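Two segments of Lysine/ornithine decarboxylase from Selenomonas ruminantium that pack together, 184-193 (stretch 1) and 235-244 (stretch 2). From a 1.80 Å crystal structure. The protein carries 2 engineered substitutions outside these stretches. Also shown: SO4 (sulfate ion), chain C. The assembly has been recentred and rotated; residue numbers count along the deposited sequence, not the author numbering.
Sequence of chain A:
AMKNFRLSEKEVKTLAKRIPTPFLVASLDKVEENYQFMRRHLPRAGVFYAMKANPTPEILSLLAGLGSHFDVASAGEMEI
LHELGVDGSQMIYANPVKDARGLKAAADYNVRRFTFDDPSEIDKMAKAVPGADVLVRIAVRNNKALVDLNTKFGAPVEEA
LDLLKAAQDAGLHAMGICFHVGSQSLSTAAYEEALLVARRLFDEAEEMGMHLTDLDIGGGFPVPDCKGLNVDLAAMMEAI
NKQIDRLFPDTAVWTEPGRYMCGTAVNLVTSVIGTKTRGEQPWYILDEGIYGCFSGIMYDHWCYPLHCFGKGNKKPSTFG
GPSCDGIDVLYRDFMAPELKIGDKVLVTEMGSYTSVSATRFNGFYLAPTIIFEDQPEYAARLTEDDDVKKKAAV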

ATOM      1  N   GLN A 184     -16.086   0.372  10.772  1.00 14.13           N
ATOM      2  CA  GLN A 184     -16.777   1.633  10.712  1.00 13.24           C
ATOM      3  C   GLN A 184     -18.273   1.401  10.661  1.00 13.62           C
ATOM      4  O   GLN A 184     -18.901   1.710   9.699  1.00 14.72           O
ATOM      5  N   SER A 185     -18.797   0.762  11.695  1.00 12.60           N
ATOM      6  CA  SER A 185     -20.205   0.490  11.771  1.00 12.99           C
ATOM      7  C   SER A 185     -20.938   1.694  12.341  1.00 13.08           C
ATOM      8  O   SER A 185     -20.609   2.176  13.397  1.00 15.41           O
ATOM      9  N   LEU A 186     -21.923   2.168  11.606  1.00 14.03           N
ATOM     10  CA  LEU A 186     -22.799   3.217  12.094  1.00 15.69           C
ATOM     11  C   LEU A 186     -24.085   2.612  12.657  1.00 17.23           C
ATOM     12  O   LEU A 186     -24.970   3.325  13.011  1.00 17.48           O
ATOM     13  N   SER A 187     -24.143   1.286  12.736  1.00 16.15           N
ATOM     14  CA  SER A 187     -25.284   0.563  13.314  1.00 17.36           C
ATOM     15  C   SER A 187     -24.986   0.034  14.685  1.00 14.88           C
ATOM     16  O   SER A 187     -23.971  -0.576  14.902  1.00 18.96           O
ATOM     17  N   THR A 188     -25.813   0.413  15.651  1.00 15.47           N
ATOM     18  CA  THR A 188     -25.868  -0.237  16.974  1.00 15.42           C
ATOM     19  C   THR A 188     -26.667  -1.546  16.934  1.00 15.26           C
ATOM     20  O   THR A 188     -26.271  -2.600  17.541  1.00 15.79           O
ATOM     21  N   ALA A 189     -27.752  -1.530  16.170  1.00 14.60           N
ATOM     22  CA  ALA A 189     -28.619  -2.718  16.026  1.00 16.55           C
ATOM     23  C   ALA A 189     -27.913  -3.970  15.548  1.00 15.94           C
ATOM     24  O   ALA A 189     -28.297  -5.111  15.927  1.00 15.63           O
ATOM     25  N   ALA A 190     -26.905  -3.805  14.715  1.00 13.36           N
ATOM     26  CA  ALA A 190     -26.180  -4.957  14.230  1.00 13.18           C
ATOM     27  C   ALA A 190     -25.551  -5.707  15.400  1.00 15.25           C
ATOM     28  O   ALA A 190     -25.546  -6.900  15.416  1.00 13.74           O
ATOM     29  N   TYR A 191     -24.999  -4.977  16.364  1.00 13.94           N
ATOM     30  CA  TYR A 191     -24.462  -5.617  17.545  1.00 13.68           C
ATOM     31  C   TYR A 191     -25.570  -6.298  18.352  1.00 13.26           C
ATOM     32  O   TYR A 191     -25.420  -7.393  18.803  1.00 13.72           O
ATOM     33  N   GLU A 192     -26.691  -5.619  18.508  1.00 14.13           N
ATOM     34  CA  GLU A 192     -27.791  -6.157  19.294  1.00 15.33           C
ATOM     35  C   GLU A 192     -28.355  -7.440  18.702  1.00 14.39           C
ATOM     36  O   GLU A 192     -28.647  -8.370  19.409  1.00 16.81           O
ATOM     37  N   GLU A 193     -28.503  -7.451  17.395  1.00 14.65           N
ATOM     38  CA  GLU A 193     -28.954  -8.623  16.648  1.00 14.70           C
ATOM     39  C   GLU A 193     -27.992  -9.829  16.742  1.00 16.09           C
ATOM     40  O   GLU A 193     -28.408 -10.931  16.974  1.00 15.00           O
ATOM     41  N   ALA A 235     -23.610   6.345  23.631  1.00 16.42           N
ATOM     42  CA  ALA A 235     -24.920   5.669  23.543  1.00 15.99           C
ATOM     43  C   ALA A 235     -24.766   4.344  22.843  1.00 17.17           C
ATOM     44  O   ALA A 235     -25.384   3.324  23.298  1.00 16.09           O
ATOM     45  N   MET A 236     -23.978   4.323  21.764  1.00 14.78           N
ATOM     46  CA  MET A 236     -23.672   3.012  21.124  1.00 14.70           C
ATOM     47  C   MET A 236     -23.108   2.008  22.103  1.00 14.12           C
ATOM     48  O   MET A 236     -23.618   0.834  22.222  1.00 14.31           O
ATOM     49  N   MET A 237     -22.046   2.390  22.823  1.00 13.77           N
ATOM     50  CA  MET A 237     -21.432   1.465  23.676  1.00 15.10           C
ATOM     51  C   MET A 237     -22.379   1.044  24.854  1.00 15.03           C
ATOM     52  O   MET A 237     -22.420  -0.168  25.201  1.00 15.22           O
ATOM     53  N   GLU A 238     -23.120   1.982  25.410  1.00 14.70           N
ATOM     54  CA  GLU A 238     -24.010   1.667  26.510  1.00 17.59           C
ATOM     55  C   GLU A 238     -25.087   0.671  26.071  1.00 16.50           C
ATOM     56  O   GLU A 238     -25.454  -0.186  26.819  1.00 16.03           O
ATOM     57  N   ALA A 239     -25.599   0.842  24.861  1.00 14.75           N
ATOM     58  CA  ALA A 239     -26.662  -0.040  24.290  1.00 15.99           C
ATOM     59  C   ALA A 239     -26.103  -1.426  24.053  1.00 15.76           C
ATOM     60  O   ALA A 239     -26.780  -2.430  24.373  1.00 14.98           O
ATOM     61  N   ILE A 240     -24.878  -1.524  23.589  1.00 13.67           N
ATOM     62  CA  ILE A 240     -24.220  -2.847  23.468  1.00 14.86           C
ATOM     63  C   ILE A 240     -24.079  -3.476  24.864  1.00 16.39           C
ATOM     64  O   ILE A 240     -24.396  -4.680  25.105  1.00 14.96           O
ATOM     65  N   ASN A 241     -23.560  -2.688  25.825  1.00 14.26           N
ATOM     66  CA  ASN A 241     -23.339  -3.191  27.182  1.00 15.21           C
ATOM     67  C   ASN A 241     -24.674  -3.674  27.793  1.00 16.44           C
ATOM     68  O   ASN A 241     -24.687  -4.773  28.414  1.00 17.49           O
ATOM     69  N   LYS A 242     -25.742  -2.916  27.543  1.00 18.08           N
ATOM     70  CA  LYS A 242     -27.084  -3.204  28.102  1.00 17.92           C
ATOM     71  C   LYS A 242     -27.532  -4.586  27.563  1.00 16.81           C
ATOM     72  O   LYS A 242     -28.069  -5.455  28.333  1.00 16.06           O
ATOM     73  N   GLN A 243     -27.277  -4.834  26.291  1.00 16.63           N
ATOM     74  CA  GLN A 243     -27.709  -6.064  25.674  1.00 16.28           C
ATOM     75  C   GLN A 243     -26.844  -7.215  26.143  1.00 17.17           C
ATOM     76  O   GLN A 243     -27.310  -8.380  26.297  1.00 16.41           O
ATOM     77  N   ILE A 244     -25.574  -6.966  26.442  1.00 15.01           N
ATOM     78  CA  ILE A 244     -24.748  -8.003  26.999  1.00 15.84           C
ATOM     79  C   ILE A 244     -25.170  -8.340  28.444  1.00 17.02           C
ATOM     80  O   ILE A 244     -25.209  -9.510  28.806  1.00 18.58           O
TER

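The most unusual feature of this contact is the methyl end of Met236, which is thrust among backbone carbonyls rather than into a purely apolar pocket. Its CE lies 3.5 Å from Ser185 O and 3.6 Å from Ser187 O, and Ser185 O, buried here, finds no polar partner in the model. The example illustrates a general principle: a long, unbranched side chain can reach where its CA-to-CB bond does not aim. Met236 leaves its helix sideways, yet with chi1 and chi2 both t and chi3 near -94° its end comes nearer the loop that precedes the other helix. On the way, its CG passes 3.5 Å from OG1 of Thr188, an m rotamer that points toward the opposing helix and sets its CG2 3.8 Å from Ala239 CB.

The two helices run nearly parallel, 10° apart, with axes approaching to 9.5 Å. Small Ala239 points toward the partner, while Ile240 (m, t) starts sideways and brings its end closer. Its CD1 sits over one face of the Tyr191 ring, 3.7 Å from the centroid and 17° off the normal, a CH-pi contact. Tyr191, itself m and directed toward the other stretch, also meets Met236, with CE2 4.4 Å from CE.

Polar links finish the seam. Gln243 (t, p) points inward and donates from NE2 to Glu192 O at 3.1 Å. Glu192 (m, t) leaves sideways, and one water bridges the helices by donating to Glu192 OE1 at 2.7 Å and to Ala239 O at 2.8 Å.

Ser187 (t) points away from the interface: its OG accepts from Ala190 N at 3.0 Å, a capping bond, and donates to sulfate O4 at 2.6 Å. The sulfate, probably from the crystallisation liquor, also accepts at O1 from Ala189 N at 2.9 Å.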

ATOM      1  CB  GLN A 184     -16.304   2.514   9.555  1.00 13.21           C
ATOM      2  CG  GLN A 184     -16.932   3.896   9.555  1.00 12.01           C
ATOM      3  CD  GLN A 184     -16.314   4.849  10.572  1.00 13.09           C
ATOM      4  OE1 GLN A 184     -15.522   4.461  11.392  1.00 10.77           O
ATOM      5  NE2 GLN A 184     -16.711   6.113  10.502  1.00 12.41           N
ATOM      6  CB  SER A 185     -20.463  -0.727  12.655  1.00 14.73           C
ATOM      7  OG  SER A 185     -21.823  -0.917  12.839  1.00 14.42           O
ATOM      8  CB  LEU A 186     -23.080   4.258  11.006  1.00 16.72           C
ATOM      9  CG  LEU A 186     -21.837   4.811  10.292  1.00 16.87           C
ATOM     10  CD1 LEU A 186     -22.159   5.838   9.227  1.00 17.64           C
ATOM     11  CD2 LEU A 186     -20.880   5.399  11.299  1.00 17.70           C
ATOM     12  CB  SER A 187     -25.720  -0.622  12.403  1.00 15.79           C
ATOM     13  OG  SER A 187     -26.768  -1.385  13.025  1.00 15.69           O
ATOM     14  CB  THR A 188     -26.426   0.723  17.979  1.00 17.95           C
ATOM     15  OG1 THR A 188     -25.544   1.846  18.090  1.00 18.53           O
ATOM     16  CG2 THR A 188     -26.592   0.098  19.328  1.00 19.52           C
ATOM     17  CB  ALA A 189     -29.787  -2.436  15.072  1.00 18.57           C
ATOM     18  CB  ALA A 190     -25.115  -4.540  13.239  1.00 15.25           C
ATOM     19  CB  TYR A 191     -23.749  -4.601  18.431  1.00 14.51           C
ATOM     20  CG  TYR A 191     -22.515  -3.981  17.827  1.00 13.01           C
ATOM     21  CD1 TYR A 191     -21.268  -4.551  18.007  1.00 12.72           C
ATOM     22  CD2 TYR A 191     -22.585  -2.800  17.123  1.00 14.71           C
ATOM     23  CE1 TYR A 191     -20.129  -3.984  17.476  1.00 12.75           C
ATOM     24  CE2 TYR A 191     -21.457  -2.218  16.595  1.00 13.55           C
ATOM     25  CZ  TYR A 191     -20.216  -2.818  16.772  1.00 13.26           C
ATOM     26  OH  TYR A 191     -19.082  -2.257  16.250  1.00 14.39           O
ATOM     27  CB  GLU A 192     -28.889  -5.112  19.442  1.00 18.99           C
ATOM     28  CG  GLU A 192     -28.466  -3.937  20.290  1.00 21.00           C
ATOM     29  CD  GLU A 192     -29.464  -2.798  20.315  1.00 24.28           C
ATOM     30  OE1 GLU A 192     -29.604  -2.183  21.361  1.00 26.11           O
ATOM     31  OE2 GLU A 192     -30.085  -2.508  19.294  1.00 25.74           O
ATOM     32  CB  GLU A 193     -29.210  -8.260  15.180  1.00 17.85           C
ATOM     33  CG  GLU A 193     -29.370  -9.456  14.252  1.00 21.53           C
ATOM     34  CD  GLU A 193     -29.747  -9.107  12.811  1.00 22.80           C
ATOM     35  OE1 GLU A 193     -30.476  -8.135  12.611  1.00 25.51           O
ATOM     36  OE2 GLU A 193     -29.339  -9.833  11.903  1.00 22.14           O
ATOM     37  CB  ALA A 235     -25.959   6.480  22.841  1.00 17.86           C
ATOM     38  CB  MET A 236     -22.732   3.171  19.939  1.00 15.21           C
ATOM     39  CG  MET A 236     -22.277   1.847  19.330  1.00 14.82           C
ATOM     40  SD  MET A 236     -21.134   2.147  17.942  1.00 17.97           S
ATOM     41  CE  MET A 236     -22.210   2.133  16.501  1.00 20.70           C
ATOM     42  CB  MET A 237     -20.142   2.039  24.253  1.00 17.28           C
ATOM     43  CG  MET A 237     -19.078   2.160  23.143  1.00 17.76           C
ATOM     44  SD  MET A 237     -17.507   2.651  23.844  1.00 19.60           S
ATOM     45  CE  MET A 237     -16.748   3.095  22.255  1.00 18.65           C
ATOM     46  CB  GLU A 238     -24.666   2.919  27.078  1.00 20.33           C
ATOM     47  CG  GLU A 238     -23.717   3.908  27.718  1.00 25.39           C
ATOM     48  CD  GLU A 238     -23.444   3.625  29.179  1.00 36.80           C
ATOM     49  OE1 GLU A 238     -24.093   2.728  29.738  1.00 39.01           O
ATOM     50  OE2 GLU A 238     -22.567   4.287  29.758  1.00 31.75           O
ATOM     51  CB  ALA A 239     -27.206   0.527  23.012  1.00 15.58           C
ATOM     52  CB  ILE A 240     -22.941  -2.737  22.705  1.00 15.17           C
ATOM     53  CG1 ILE A 240     -23.160  -2.310  21.259  1.00 16.46           C
ATOM     54  CG2 ILE A 240     -22.149  -4.018  22.682  1.00 15.22           C
ATOM     55  CD1 ILE A 240     -21.916  -1.805  20.554  1.00 16.34           C
ATOM     56  CB  ASN A 241     -22.700  -2.123  28.072  1.00 15.22           C
ATOM     57  CG  ASN A 241     -22.082  -2.699  29.280  1.00 15.30           C
ATOM     58  OD1 ASN A 241     -21.045  -3.338  29.253  1.00 14.90           O
ATOM     59  ND2 ASN A 241     -22.764  -2.486  30.401  1.00 17.43           N
ATOM     60  CB  LYS A 242     -28.085  -2.107  27.802  1.00 19.01           C
ATOM     61  CG  LYS A 242     -29.446  -2.318  28.448  1.00 23.72           C
ATOM     62  CD  LYS A 242     -30.494  -1.382  27.936  1.00 24.79           C
ATOM     63  CE  LYS A 242     -31.726  -1.470  28.813  1.00 31.94           C
ATOM     64  NZ  LYS A 242     -32.713  -0.408  28.437  1.00 34.73           N
ATOM     65  CB  GLN A 243     -27.689  -5.938  24.145  1.00 16.54           C
ATOM     66  CG  GLN A 243     -28.211  -7.166  23.387  1.00 18.15           C
ATOM     67  CD  GLN A 243     -29.704  -7.115  23.156  1.00 17.09           C
ATOM     68  OE1 GLN A 243     -30.445  -6.657  23.997  1.00 17.36           O
ATOM     69  NE2 GLN A 243     -30.138  -7.475  21.970  1.00 18.10           N
ATOM     70  CB  ILE A 244     -23.240  -7.619  27.000  1.00 15.92           C
ATOM     71  CG1 ILE A 244     -22.683  -7.515  25.557  1.00 14.93           C
ATOM     72  CG2 ILE A 244     -22.393  -8.611  27.782  1.00 16.44           C
ATOM     73  CD1 ILE A 244     -21.453  -6.703  25.472  1.00 15.64           C
TER
HETATM   74  S   SO4 C 401     -29.238   1.167  13.581  1.00 25.82           S
HETATM   75  O1  SO4 C 401     -28.552   0.997  14.899  1.00 18.38           O
HETATM   76  O2  SO4 C 401     -30.675   1.292  13.785  1.00 28.05           O
HETATM   77  O3  SO4 C 401     -28.696   2.477  13.115  1.00 26.64           O
HETATM   78  O4  SO4 C 401     -28.909   0.106  12.593  1.00 24.07           O
HETATM   79  O   HOH W   1     -29.520  -2.396  24.082  1.00 18.15           O